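Local coordinates for protein putative oxidoreductase with NAD(P)-binding Rossmann-fold domain (Clostridium difficile, PDB 3UUW) that is probably an NAD(P)-dependent dehydrogenase of the Gfo/Idh/MocA family, although its substrate is not established, at residues N6-I12 against C67-H73; L178-V183 against G207-I212; L198-S202 against T214-D219. All coordinates share one frame. Where two conformers were deposited one is given. Residues are numbered along the deposited sequence.

Interaction 1. Residues N6-I12 against C67-H73; sequences NIKMGMI and CDCIFLH
Cys67 and Asp68 lead into strand 69-72, which runs parallel to strand 8-12, the axes 4.6 Å apart and crossing at -25°. Cys67 (chi1 m) sets SG 3.4 Å from Gly10 N; a beta carbon on Gly10 would clash with that sulfur, so glycine fits. Asp68 leaves the extended conformation (phi/psi -95/-23), so that its own N (2.8 Å) and Cys69 N (3.2 Å) reach Lys8 O; its carboxylate stands in for a backbone carbonyl, OD2 accepting from Lys8 N (2.9 Å), and a water links OD2 to Asn6 O. Cys69 pairs with Met9, its O taking Gly10 N at 3.0 Å; Gly10-Ile70, Met11-Phe71 and Ile12-Leu72 follow. The strands are neighbours in a Rossmann-type sheet of order 2-1-3-4-5. Ile70 packs CG2 3.9 Å from Ile12 CD1; with Leu72 these branched side chains fill the side under helix 79-88. Phe71 N donates to Gly10 O (3.0 Å) and Phe71 O accepts from Ile12 N (2.8 Å); on the other face its ring meets Met9, SD 5.1 Å from the centroid, a Met-aromatic contact. Leu72 (tp) brings CD1 3.5 Å from Ile12 CG2. His73 N donates to Ile12 O (2.8 Å); its ND1 is hydrogen-bonded to Asp96 OD2.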
loop_
_atom_site.group_PDB
_atom_site.type_symbol
_atom_site.label_atom_id
_atom_site.label_comp_id
_atom_site.label_asym_id
_atom_site.label_seq_id
_atom_site.Cartn_x
_atom_site.Cartn_y
_atom_site.Cartn_z
ATOM N N ASN A 6 -30.587 -34.262 11.832
ATOM C CA ASN A 6 -30.301 -34.710 13.178
ATOM C C ASN A 6 -30.351 -33.563 14.183
ATOM O O ASN A 6 -30.992 -33.673 15.227
ATOM C CB ASN A 6 -28.913 -35.381 13.213
ATOM C CG ASN A 6 -28.496 -35.830 14.610
ATOM O OD1 ASN A 6 -27.354 -35.592 15.044
ATOM N ND2 ASN A 6 -29.406 -36.483 15.316
ATOM N N ILE A 7 -29.670 -32.466 13.879
ATOM C CA ILE A 7 -29.547 -31.395 14.844
ATOM C C ILE A 7 -30.584 -30.282 14.626
ATOM O O ILE A 7 -30.718 -29.760 13.528
ATOM C CB ILE A 7 -28.119 -30.798 14.826
ATOM C CG1 ILE A 7 -27.094 -31.867 15.237
ATOM C CG2 ILE A 7 -28.051 -29.558 15.736
ATOM C CD1 ILE A 7 -25.665 -31.435 15.054
ATOM N N LYS A 8 -31.294 -29.935 15.699
ATOM C CA LYS A 8 -32.312 -28.893 15.692
ATOM C C LYS A 8 -31.743 -27.657 16.389
ATOM O O LYS A 8 -31.332 -27.723 17.544
ATOM C CB LYS A 8 -33.573 -29.367 16.424
ATOM C CG LYS A 8 -34.268 -30.590 15.792
ATOM C CD LYS A 8 -35.594 -30.934 16.492
ATOM C CE LYS A 8 -36.773 -30.081 15.980
ATOM N NZ LYS A 8 -37.992 -30.078 16.887
ATOM N N MET A 9 -31.730 -26.534 15.692
ATOM C CA MET A 9 -31.183 -25.292 16.245
ATOM C C MET A 9 -32.243 -24.206 16.317
ATOM O O MET A 9 -33.085 -24.085 15.416
ATOM C CB MET A 9 -29.997 -24.835 15.376
ATOM C CG MET A 9 -29.248 -23.552 15.806
ATOM S SD MET A 9 -30.051 -22.012 15.326
ATOM C CE MET A 9 -29.775 -22.033 13.560
ATOM N N GLY A 10 -32.173 -23.405 17.377
ATOM C CA GLY A 10 -33.010 -22.230 17.527
ATOM C C GLY A 10 -32.102 -21.053 17.801
ATOM O O GLY A 10 -30.957 -21.222 18.234
ATOM N N MET A 11 -32.625 -19.858 17.597
ATOM C CA MET A 11 -31.899 -18.637 17.887
ATOM C C MET A 11 -32.702 -17.794 18.855
ATOM O O MET A 11 -33.907 -17.629 18.674
ATOM C CB MET A 11 -31.637 -17.829 16.603
ATOM C CG MET A 11 -30.804 -16.587 16.831
ATOM S SD MET A 11 -30.317 -15.792 15.276
ATOM C CE MET A 11 -29.138 -16.960 14.642
ATOM N N ILE A 12 -32.026 -17.255 19.876
ATOM C CA ILE A 12 -32.642 -16.328 20.812
ATOM C C ILE A 12 -31.890 -15.007 20.762
ATOM O O ILE A 12 -30.668 -14.963 20.961
ATOM C CB ILE A 12 -32.666 -16.909 22.260
ATOM C CG1 ILE A 12 -33.630 -18.097 22.326
ATOM C CG2 ILE A 12 -33.050 -15.863 23.267
ATOM C CD1 ILE A 12 -33.582 -18.882 23.646
ATOM N N CYS A 67 -35.575 -27.745 20.494
ATOM C CA CYS A 67 -34.217 -27.628 19.935
ATOM C C CYS A 67 -33.206 -28.485 20.671
ATOM O O CYS A 67 -33.418 -28.844 21.833
ATOM C CB CYS A 67 -33.750 -26.161 20.031
ATOM S SG CYS A 67 -34.689 -25.027 19.017
ATOM N N ASP A 68 -32.109 -28.819 19.993
ATOM C CA ASP A 68 -30.972 -29.492 20.616
ATOM C C ASP A 68 -29.918 -28.456 21.031
ATOM O O ASP A 68 -29.092 -28.714 21.917
ATOM C CB ASP A 68 -30.338 -30.495 19.647
ATOM C CG ASP A 68 -31.297 -31.560 19.197
ATOM O OD1 ASP A 68 -31.874 -32.236 20.077
ATOM O OD2 ASP A 68 -31.466 -31.771 17.958
ATOM N N CYS A 69 -29.955 -27.288 20.387
ATOM C CA CYS A 69 -28.981 -26.237 20.656
ATOM C C CYS A 69 -29.556 -24.871 20.312
ATOM O O CYS A 69 -30.503 -24.752 19.516
ATOM C CB CYS A 69 -27.691 -26.485 19.878
ATOM S SG CYS A 69 -27.825 -26.328 18.067
ATOM N N ILE A 70 -28.963 -23.844 20.911
ATOM C CA ILE A 70 -29.401 -22.475 20.759
ATOM C C ILE A 70 -28.208 -21.556 20.557
ATOM O O ILE A 70 -27.198 -21.677 21.261
ATOM C CB ILE A 70 -30.139 -21.991 22.029
ATOM C CG1 ILE A 70 -31.415 -22.818 22.284
ATOM C CG2 ILE A 70 -30.455 -20.472 21.967
ATOM C CD1 ILE A 70 -32.580 -22.490 21.397
ATOM N N PHE A 71 -28.346 -20.646 19.593
ATOM C CA PHE A 71 -27.452 -19.489 19.414
ATOM C C PHE A 71 -28.137 -18.329 20.142
ATOM O O PHE A 71 -29.275 -17.956 19.827
ATOM C CB PHE A 71 -27.239 -19.159 17.919
ATOM C CG PHE A 71 -26.208 -20.015 17.252
ATOM C CD1 PHE A 71 -26.493 -21.304 16.867
ATOM C CD2 PHE A 71 -24.952 -19.504 16.977
ATOM C CE1 PHE A 71 -25.544 -22.088 16.257
ATOM C CE2 PHE A 71 -23.991 -20.292 16.366
ATOM C CZ PHE A 71 -24.285 -21.569 16.012
ATOM N N LEU A 72 -27.461 -17.824 21.166
ATOM C CA LEU A 72 -27.964 -16.758 22.025
ATOM C C LEU A 72 -27.201 -15.450 21.791
ATOM O O LEU A 72 -25.989 -15.356 22.018
ATOM C CB LEU A 72 -27.818 -17.194 23.487
ATOM C CG LEU A 72 -28.220 -16.181 24.525
ATOM C CD1 LEU A 72 -29.696 -15.835 24.424
ATOM C CD2 LEU A 72 -27.894 -16.741 25.912
ATOM N N HIS A 73 -27.923 -14.437 21.336
ATOM C CA HIS A 73 -27.297 -13.158 20.978
ATOM C C HIS A 73 -27.933 -12.026 21.738
ATOM O O HIS A 73 -28.067 -10.926 21.219
ATOM C CB HIS A 73 -27.391 -12.912 19.457
ATOM C CG HIS A 73 -26.963 -14.081 18.630
ATOM N ND1 HIS A 73 -25.659 -14.531 18.585
ATOM C CD2 HIS A 73 -27.671 -14.905 17.827
ATOM C CE1 HIS A 73 -25.589 -15.591 17.804
ATOM N NE2 HIS A 73 -26.795 -15.839 17.325
HETATM O O HOH W 1 -31.233 -34.417 17.611
#

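Interaction 2. Residues L178-V183 against G207-I212; sequences LANEDV and GKNFSI
Helix 160-179 ends at Ala179, and Asn180 turns the chain with positive phi (48/30), a conformation asparagine tolerates well; Glu181 to Val183 then run extended. Across from them, Gly207 to Phe210 form a turn in which Gly207 N donates to Phe210 O (2.9 Å) before Ser211 and Ile212 enter strand 211-217. The backbones come nearest at Val183 and Gly207, CA to CA 4.6 Å. Glu181 (chi1 p, chi2 t) reaches over the turn: its OE1 lies 3.4 Å from Gly207 CA, where a beta carbon would collide with it, and accepts a weak hydrogen bond from Asn209 N (3.4 Å). A water joins Asp182 O (2.6 Å) to Lys208 N (3.2 Å). Ala179 CB and Val183 CG1 lie side by side, and Ile212 CD1 packs against both, at 3.9 and 4.2 Å; Phe210 (chi1 p) brings CZ 4.0 Å from Ala179 O. The arrangement is the turn of a beta hairpin, between strands 198-206 and 211-217, packed against the helix-to-strand connection of an alpha+beta C-terminal domain.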
loop_
_atom_site.group_PDB
_atom_site.type_symbol
_atom_site.label_atom_id
_atom_site.label_comp_id
_atom_site.label_asym_id
_atom_site.label_seq_id
_atom_site.Cartn_x
_atom_site.Cartn_y
_atom_site.Cartn_z
ATOM N N LEU A 178 -2.926 -16.508 21.175
ATOM C CA LEU A 178 -1.622 -16.472 20.495
ATOM C C LEU A 178 -0.457 -16.774 21.430
ATOM O O LEU A 178 0.540 -17.378 21.002
ATOM C CB LEU A 178 -1.388 -15.114 19.837
ATOM C CG LEU A 178 -2.217 -14.812 18.605
ATOM C CD1 LEU A 178 -2.059 -13.321 18.220
ATOM C CD2 LEU A 178 -1.861 -15.747 17.418
ATOM N N ALA A 179 -0.548 -16.351 22.681
ATOM C CA ALA A 179 0.537 -16.592 23.625
ATOM C C ALA A 179 0.732 -18.086 23.805
ATOM O O ALA A 179 1.848 -18.562 23.816
ATOM C CB ALA A 179 0.256 -15.945 24.971
ATOM N N ASN A 180 -0.375 -18.810 23.953
ATOM C CA ASN A 180 -0.344 -20.240 24.225
ATOM C C ASN A 180 0.625 -20.583 25.368
ATOM O O ASN A 180 1.218 -21.659 25.402
ATOM C CB ASN A 180 0.001 -21.027 22.959
ATOM C CG ASN A 180 -0.348 -22.496 23.080
ATOM O OD1 ASN A 180 -1.368 -22.851 23.681
ATOM N ND2 ASN A 180 0.489 -23.361 22.509
ATOM N N GLU A 181 0.778 -19.646 26.296
ATOM C CA GLU A 181 1.609 -19.829 27.489
ATOM C C GLU A 181 1.089 -18.853 28.519
ATOM O O GLU A 181 0.371 -17.917 28.169
ATOM C CB GLU A 181 3.104 -19.583 27.209
ATOM C CG GLU A 181 3.502 -18.129 26.849
ATOM C CD GLU A 181 5.021 -17.943 26.697
ATOM O OE1 GLU A 181 5.468 -16.880 26.181
ATOM O OE2 GLU A 181 5.772 -18.861 27.094
ATOM N N ASP A 182 1.441 -19.063 29.783
ATOM C CA ASP A 182 1.000 -18.173 30.843
ATOM C C ASP A 182 1.635 -16.802 30.654
ATOM O O ASP A 182 2.791 -16.692 30.243
ATOM C CB ASP A 182 1.410 -18.716 32.217
ATOM C CG ASP A 182 0.747 -20.045 32.554
ATOM O OD1 ASP A 182 -0.392 -20.281 32.107
ATOM O OD2 ASP A 182 1.364 -20.843 33.290
ATOM N N VAL A 183 0.882 -15.761 30.965
ATOM C CA VAL A 183 1.396 -14.406 30.873
ATOM C C VAL A 183 1.037 -13.612 32.117
ATOM O O VAL A 183 0.114 -13.966 32.859
ATOM C CB VAL A 183 0.874 -13.685 29.604
ATOM C CG1 VAL A 183 1.300 -14.426 28.350
ATOM C CG2 VAL A 183 -0.639 -13.521 29.660
ATOM N N GLY A 207 5.318 -13.153 28.706
ATOM C CA GLY A 207 5.468 -14.628 28.783
ATOM C C GLY A 207 6.934 -14.975 28.899
ATOM O O GLY A 207 7.782 -14.097 28.808
ATOM N N LYS A 208 7.248 -16.256 29.089
ATOM C CA LYS A 208 8.645 -16.692 29.169
ATOM C C LYS A 208 9.436 -16.365 27.915
ATOM O O LYS A 208 10.597 -15.967 27.989
ATOM C CB LYS A 208 8.744 -18.214 29.366
ATOM C CG LYS A 208 8.657 -18.698 30.798
ATOM C CD LYS A 208 8.899 -20.210 30.862
ATOM C CE LYS A 208 9.108 -20.709 32.287
ATOM N NZ LYS A 208 9.432 -22.174 32.305
ATOM N N ASN A 209 8.791 -16.541 26.764
ATOM C CA ASN A 209 9.462 -16.453 25.461
ATOM C C ASN A 209 9.290 -15.124 24.732
ATOM O O ASN A 209 10.129 -14.748 23.902
ATOM C CB ASN A 209 8.950 -17.594 24.572
ATOM C CG ASN A 209 9.198 -18.968 25.180
ATOM O OD1 ASN A 209 10.303 -19.268 25.639
ATOM N ND2 ASN A 209 8.168 -19.811 25.180
ATOM N N PHE A 210 8.194 -14.431 25.005
ATOM C CA PHE A 210 7.930 -13.146 24.368
ATOM C C PHE A 210 6.790 -12.430 25.083
ATOM O O PHE A 210 6.093 -13.022 25.919
ATOM C CB PHE A 210 7.602 -13.318 22.873
ATOM C CG PHE A 210 6.425 -14.232 22.592
ATOM C CD1 PHE A 210 5.133 -13.721 22.532
ATOM C CD2 PHE A 210 6.617 -15.584 22.359
ATOM C CE1 PHE A 210 4.040 -14.555 22.250
ATOM C CE2 PHE A 210 5.524 -16.425 22.081
ATOM C CZ PHE A 210 4.247 -15.902 22.030
ATOM N N SER A 211 6.591 -11.166 24.734
ATOM C CA SER A 211 5.519 -10.371 25.299
ATOM C C SER A 211 4.513 -9.982 24.227
ATOM O O SER A 211 4.832 -9.957 23.034
ATOM C CB SER A 211 6.067 -9.080 25.908
ATOM O OG SER A 211 6.954 -9.380 26.978
ATOM N N ILE A 212 3.293 -9.691 24.670
ATOM C CA ILE A 212 2.257 -9.211 23.786
ATOM C C ILE A 212 1.906 -7.804 24.222
ATOM O O ILE A 212 1.727 -7.543 25.414
ATOM C CB ILE A 212 0.969 -10.053 23.827
ATOM C CG1 ILE A 212 1.249 -11.519 23.493
ATOM C CG2 ILE A 212 -0.054 -9.471 22.851
ATOM C CD1 ILE A 212 1.655 -12.367 24.694
HETATM O O HOH W 2 4.963 -18.024 30.363
#

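Interaction 3. Residues L198-S202 against T214-D219; sequences LIFVS and TSMHRD
Phe200 (chi1 t) turns the edge of its ring toward the face of His217 (chi1 t), an offset edge-to-face pair with centroids 6.0 Å apart and planes at 74°; Phe200 CD1 is 3.7 Å from His217 CB. The two residues form a non-hydrogen-bonded pair of antiparallel strands whose axes lie 4.8 Å apart at 177°. Next comes the hydrogen-bonded pair Val201-Met216, with Val201 N to Met216 O 3.0 Å and Met216 N to Val201 O 2.9 Å, then Ser202-Ser215, CA to CA 4.3 Å. Beyond the ring pair, Arg218 N donates to Ile199 O (2.9 Å). Ile199 and Phe200 both face Phe191 in a classic beta bulge. Val201 CG1 meets Met216 CB (3.9 Å), and Leu198 CG meets Arg218 CG (4.0 Å). Phe200 and His217 pack on Val143 and Ser231 of the second subunit; Ser202 and Ser215 share their face, near bound glycols. Apolar Leu198, Val201 and Met216 thus suit the side covered by helix 160-179, where a salt bridge to Asp167 meets the charge of Arg218.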
loop_
_atom_site.group_PDB
_atom_site.type_symbol
_atom_site.label_atom_id
_atom_site.label_comp_id
_atom_site.label_asym_id
_atom_site.label_seq_id
_atom_site.Cartn_x
_atom_site.Cartn_y
_atom_site.Cartn_z
ATOM N N LEU A 198 -14.080 5.084 28.822
ATOM C CA LEU A 198 -12.795 4.652 28.279
ATOM C C LEU A 198 -12.350 5.490 27.091
ATOM O O LEU A 198 -13.085 5.629 26.104
ATOM C CB LEU A 198 -12.866 3.185 27.822
ATOM C CG LEU A 198 -11.561 2.588 27.254
ATOM C CD1 LEU A 198 -10.475 2.584 28.312
ATOM C CD2 LEU A 198 -11.791 1.188 26.724
ATOM N N ILE A 199 -11.142 6.031 27.183
ATOM C CA ILE A 199 -10.496 6.709 26.044
ATOM C C ILE A 199 -9.460 5.777 25.403
ATOM O O ILE A 199 -9.499 5.491 24.203
ATOM C CB ILE A 199 -9.756 8.001 26.466
ATOM C CG1 ILE A 199 -10.704 9.039 27.073
ATOM C CG2 ILE A 199 -9.012 8.610 25.246
ATOM C CD1 ILE A 199 -9.987 10.196 27.723
ATOM N N PHE A 200 -8.518 5.321 26.214
ATOM C CA PHE A 200 -7.427 4.477 25.721
ATOM C C PHE A 200 -7.018 3.481 26.776
ATOM O O PHE A 200 -7.002 3.800 27.958
ATOM C CB PHE A 200 -6.252 5.381 25.361
ATOM C CG PHE A 200 -5.023 4.646 24.933
ATOM C CD1 PHE A 200 -4.891 4.209 23.622
ATOM C CD2 PHE A 200 -4.008 4.375 25.824
ATOM C CE1 PHE A 200 -3.762 3.498 23.205
ATOM C CE2 PHE A 200 -2.876 3.661 25.408
ATOM C CZ PHE A 200 -2.753 3.246 24.088
ATOM N N VAL A 201 -6.680 2.266 26.344
ATOM C CA VAL A 201 -6.167 1.248 27.241
ATOM C C VAL A 201 -5.080 0.485 26.525
ATOM O O VAL A 201 -5.173 0.233 25.327
ATOM C CB VAL A 201 -7.269 0.276 27.737
ATOM C CG1 VAL A 201 -7.915 -0.454 26.586
ATOM C CG2 VAL A 201 -6.712 -0.743 28.757
ATOM N N SER A 202 -4.058 0.114 27.274
ATOM C CA SER A 202 -2.972 -0.683 26.745
ATOM C C SER A 202 -2.351 -1.512 27.843
ATOM O O SER A 202 -2.344 -1.111 29.010
ATOM C CB SER A 202 -1.918 0.212 26.103
ATOM O OG SER A 202 -0.801 -0.554 25.712
ATOM N N THR A 214 -0.869 -5.019 23.802
ATOM C CA THR A 214 -2.267 -4.841 23.430
ATOM C C THR A 214 -2.655 -3.406 23.574
ATOM O O THR A 214 -2.221 -2.749 24.503
ATOM C CB THR A 214 -3.198 -5.684 24.329
ATOM O OG1 THR A 214 -3.033 -5.323 25.710
ATOM C CG2 THR A 214 -2.889 -7.175 24.165
ATOM N N SER A 215 -3.470 -2.902 22.643
ATOM C CA SER A 215 -3.840 -1.472 22.624
ATOM C C SER A 215 -5.209 -1.182 21.986
ATOM O O SER A 215 -5.544 -1.721 20.944
ATOM C CB SER A 215 -2.760 -0.699 21.866
ATOM O OG SER A 215 -3.068 0.678 21.722
ATOM N N MET A 216 -5.959 -0.266 22.594
ATOM C CA MET A 216 -7.272 0.115 22.104
ATOM C C MET A 216 -7.532 1.615 22.368
ATOM O O MET A 216 -7.638 2.056 23.514
ATOM C CB MET A 216 -8.361 -0.753 22.766
ATOM C CG MET A 216 -9.799 -0.202 22.593
ATOM S SD MET A 216 -11.088 -1.330 23.165
ATOM C CE MET A 216 -11.018 -2.588 21.863
ATOM N N HIS A 217 -7.647 2.384 21.286
ATOM C CA HIS A 217 -7.963 3.811 21.358
ATOM C C HIS A 217 -9.355 3.987 20.774
ATOM O O HIS A 217 -9.607 3.674 19.605
ATOM C CB HIS A 217 -6.942 4.631 20.586
ATOM C CG HIS A 217 -7.084 6.102 20.763
ATOM N ND1 HIS A 217 -6.586 7.008 19.854
ATOM C CD2 HIS A 217 -7.663 6.830 21.743
ATOM C CE1 HIS A 217 -6.852 8.235 20.269
ATOM N NE2 HIS A 217 -7.509 8.156 21.410
ATOM N N ARG A 218 -10.255 4.472 21.613
ATOM C CA ARG A 218 -11.658 4.652 21.271
ATOM C C ARG A 218 -11.952 5.943 20.528
ATOM O O ARG A 218 -13.074 6.112 20.025
ATOM C CB ARG A 218 -12.498 4.630 22.553
ATOM C CG ARG A 218 -12.258 3.413 23.434
ATOM C CD ARG A 218 -12.708 2.110 22.782
ATOM N NE ARG A 218 -14.154 2.095 22.535
ATOM C CZ ARG A 218 -14.813 1.058 22.023
ATOM N NH1 ARG A 218 -14.169 -0.069 21.712
ATOM N NH2 ARG A 218 -16.125 1.143 21.830
ATOM N N ASP A 219 -10.975 6.847 20.462
ATOM C CA ASP A 219 -11.154 8.145 19.815
ATOM C C ASP A 219 -10.009 8.377 18.834
ATOM O O ASP A 219 -9.337 9.414 18.860
ATOM C CB ASP A 219 -11.198 9.271 20.871
ATOM C CG ASP A 219 -11.818 10.555 20.333
ATOM O OD1 ASP A 219 -12.395 10.514 19.227
ATOM O OD2 ASP A 219 -11.742 11.614 21.009
#

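In the fold
Interaction 1 lies in the parallel Rossmann-type sheet, whereas interactions 2 and 3 both involve the mixed sheet of the C-terminal domain, on the other side of the chain's centre. Interaction 1 is 36 Å from interaction 2 and 35 Å from interaction 3 between centres, about 22 and 17 Å between nearest atoms. Interaction 3 joins the two strands of a hairpin to which interaction 2 brings only 207-212, its turn and the start of strand 211-217; their centres are 21 Å apart. Both touch the second subunit, unlike interaction 1. His73 touches the Gly13-Gly15-Ala18 pattern, consistent with a nearby dinucleotide site, whereas pentaethylene glycol, probably from crystallisation, approaches the Ser202 side chain, nearest atoms about 2 Å apart.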